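Local coordinates for L-amino acid deaminase (Proteus vulgaris, PDB 5I39), which probably uses its bound FAD to deaminate L-amino acids oxidatively, as a membrane-bound member of the FAD-dependent oxidoreductase family, at residues D90-L95 against E354-S359. Residues are numbered along the deposited sequence; the frame is centred on the assembly and turned at random.
Sequences DETFLL and ENPIIS. With EDO (1,2-ethanediol), chain H.
Asn355 lays its side-chain amide over Glu91 and Thr92 on helix 90-103, and the two ends of the amide meet different things. ND2 sits 3.5 Å from Glu91 CB, with Glu91 CG also touching it, while OD1 is 3.5 Å from the methyl CG2 of Thr92, so the direct contacts here are carbon against a polar atom. The polar pairing runs through two waters. One accepts from Asn355 ND2 at 2.9 Å and gives a weak bond to Glu91 OE1; the Glu91 chain, bent at chi2 (75°), carries CD farther from the amide, and the carboxylate, its plane 15° from that of the amide, reaches it through this water. The second water donates to Asn355 OD1 at 3.0 Å and also hydrogen-bonds Thr92 OG1. Thr92 thus divides its two branches: the hydroxyl takes the water, and CG2, anti to the carbonyl carbon, touches both OD1 and the ring carbon CD of Pro356 (3.6 Å). One turn further along the helix, the side chains of Leu95 and Pro356 run past each other in opposite directions, CD2 to CG 4.0 Å. Glu379 of helix 376-392 touches both, and the side chain of Pro356 is about 4 Å from that of the FAD-binding Thr373. The contact therefore sets segment 90-95 against the loop leading into strand 357-360 of the FAD-binding, Rossmann-like sheet. With no direct polar bond between the segments, the amide's orientation depends across this contact on one water at each end, one of them held only weakly by Glu91, whereas the contacts on Pro356 are nonpolar.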
loop_
_atom_site.group_PDB
_atom_site.type_symbol
_atom_site.label_atom_id
_atom_site.label_comp_id
_atom_site.label_asym_id
_atom_site.label_seq_id
_atom_site.Cartn_x
_atom_site.Cartn_y
_atom_site.Cartn_z
ATOM N N ASP A 90 0.684 -6.228 -17.273
ATOM C CA ASP A 90 -0.741 -6.169 -17.577
ATOM C C ASP A 90 -1.616 -6.708 -16.440
ATOM O O ASP A 90 -2.737 -6.250 -16.255
ATOM C CB ASP A 90 -1.048 -6.920 -18.875
ATOM C CG ASP A 90 -2.440 -6.624 -19.400
ATOM O OD1 ASP A 90 -2.766 -5.428 -19.563
ATOM O OD2 ASP A 90 -3.205 -7.581 -19.649
ATOM N N GLU A 91 -1.097 -7.658 -15.669
ATOM C CA GLU A 91 -1.860 -8.244 -14.570
ATOM C C GLU A 91 -2.269 -7.205 -13.520
ATOM O O GLU A 91 -3.377 -7.273 -12.993
ATOM C CB GLU A 91 -1.074 -9.389 -13.915
ATOM C CG GLU A 91 -0.999 -10.670 -14.750
ATOM C CD GLU A 91 -0.033 -10.612 -15.932
ATOM O OE1 GLU A 91 0.797 -9.685 -16.016
ATOM O OE2 GLU A 91 -0.093 -11.507 -16.798
ATOM N N THR A 92 -1.385 -6.249 -13.234
ATOM C CA THR A 92 -1.625 -5.262 -12.179
ATOM C C THR A 92 -1.694 -3.812 -12.657
ATOM O O THR A 92 -1.940 -2.921 -11.840
ATOM C CB THR A 92 -0.560 -5.376 -11.076
ATOM O OG1 THR A 92 0.739 -5.255 -11.666
ATOM C CG2 THR A 92 -0.683 -6.711 -10.343
ATOM N N PHE A 93 -1.530 -3.553 -13.955
ATOM C CA PHE A 93 -1.516 -2.168 -14.407
ATOM C C PHE A 93 -2.802 -1.431 -14.026
ATOM O O PHE A 93 -2.746 -0.364 -13.411
ATOM C CB PHE A 93 -1.287 -2.029 -15.910
ATOM C CG PHE A 93 -1.395 -0.608 -16.360
ATOM C CD1 PHE A 93 -0.331 0.267 -16.178
ATOM C CD2 PHE A 93 -2.598 -0.106 -16.838
ATOM C CE1 PHE A 93 -0.444 1.601 -16.529
ATOM C CE2 PHE A 93 -2.720 1.228 -17.186
ATOM C CZ PHE A 93 -1.638 2.083 -17.036
ATOM N N LEU A 94 -3.954 -1.979 -14.397
ATOM C CA LEU A 94 -5.216 -1.286 -14.121
ATOM C C LEU A 94 -5.506 -1.180 -12.623
ATOM O O LEU A 94 -6.045 -0.184 -12.162
ATOM C CB LEU A 94 -6.383 -1.921 -14.876
ATOM C CG LEU A 94 -6.390 -1.648 -16.383
ATOM C CD1 LEU A 94 -7.491 -2.460 -17.041
ATOM C CD2 LEU A 94 -6.562 -0.168 -16.716
ATOM N N LEU A 95 -5.121 -2.194 -11.863
ATOM C CA LEU A 95 -5.232 -2.127 -10.416
ATOM C C LEU A 95 -4.526 -0.870 -9.871
ATOM O O LEU A 95 -5.053 -0.172 -9.003
ATOM C CB LEU A 95 -4.649 -3.402 -9.809
ATOM C CG LEU A 95 -4.896 -3.659 -8.329
ATOM C CD1 LEU A 95 -6.357 -3.961 -8.044
ATOM C CD2 LEU A 95 -4.039 -4.826 -7.881
ATOM N N GLU A 354 4.814 -12.197 -7.942
ATOM C CA GLU A 354 4.865 -10.797 -7.478
ATOM C C GLU A 354 3.549 -10.027 -7.638
ATOM O O GLU A 354 3.523 -8.801 -7.514
ATOM C CB GLU A 354 6.035 -10.041 -8.132
ATOM C CG GLU A 354 7.385 -10.706 -7.889
ATOM C CD GLU A 354 8.548 -10.033 -8.601
ATOM O OE1 GLU A 354 8.328 -9.099 -9.402
ATOM O OE2 GLU A 354 9.699 -10.455 -8.355
ATOM N N ASN A 355 2.449 -10.738 -7.874
ATOM C CA ASN A 355 1.131 -10.112 -7.990
ATOM C C ASN A 355 0.274 -10.463 -6.772
ATOM O O ASN A 355 0.558 -11.439 -6.081
ATOM C CB ASN A 355 0.451 -10.534 -9.290
ATOM C CG ASN A 355 1.208 -10.064 -10.516
ATOM O OD1 ASN A 355 1.887 -9.034 -10.486
ATOM N ND2 ASN A 355 1.105 -10.820 -11.601
ATOM N N PRO A 356 -0.778 -9.665 -6.494
ATOM C CA PRO A 356 -1.583 -9.895 -5.293
ATOM C C PRO A 356 -2.343 -11.218 -5.268
ATOM O O PRO A 356 -2.520 -11.865 -6.306
ATOM C CB PRO A 356 -2.585 -8.729 -5.320
ATOM C CG PRO A 356 -1.916 -7.667 -6.118
ATOM C CD PRO A 356 -1.197 -8.433 -7.188
ATOM N N ILE A 357 -2.768 -11.603 -4.068
ATOM C CA ILE A 357 -3.739 -12.682 -3.894
ATOM C C ILE A 357 -5.027 -12.037 -3.394
ATOM O O ILE A 357 -5.112 -11.592 -2.247
ATOM C CB ILE A 357 -3.238 -13.805 -2.966
ATOM C CG1 ILE A 357 -1.980 -14.445 -3.574
ATOM C CG2 ILE A 357 -4.326 -14.857 -2.784
ATOM C CD1 ILE A 357 -1.264 -15.442 -2.681
ATOM N N ILE A 358 -6.001 -11.962 -4.297
ATOM C CA ILE A 358 -7.311 -11.373 -4.037
ATOM C C ILE A 358 -8.263 -12.422 -4.579
ATOM O O ILE A 358 -8.440 -12.523 -5.791
ATOM C CB ILE A 358 -7.514 -10.032 -4.775
ATOM C CG1 ILE A 358 -6.400 -9.033 -4.430
ATOM C CG2 ILE A 358 -8.876 -9.444 -4.420
ATOM C CD1 ILE A 358 -6.247 -7.923 -5.451
ATOM N N SER A 359 -8.840 -13.236 -3.702
ATOM C CA SER A 359 -9.378 -14.515 -4.148
ATOM C C SER A 359 -10.439 -15.100 -3.245
ATOM O O SER A 359 -10.407 -14.922 -2.031
ATOM C CB SER A 359 -8.225 -15.522 -4.245
ATOM O OG SER A 359 -8.618 -16.727 -4.881
HETATM C C1 EDO H . 5.706 -6.339 -5.369
HETATM O O1 EDO H . 5.475 -6.528 -6.769
HETATM C C2 EDO H . 7.188 -6.213 -5.062
HETATM O O2 EDO H . 7.865 -7.446 -5.353
HETATM O O HOH W 1 2.740 -10.559 -14.022
HETATM O O HOH W 2 2.435 -6.236 -9.618
#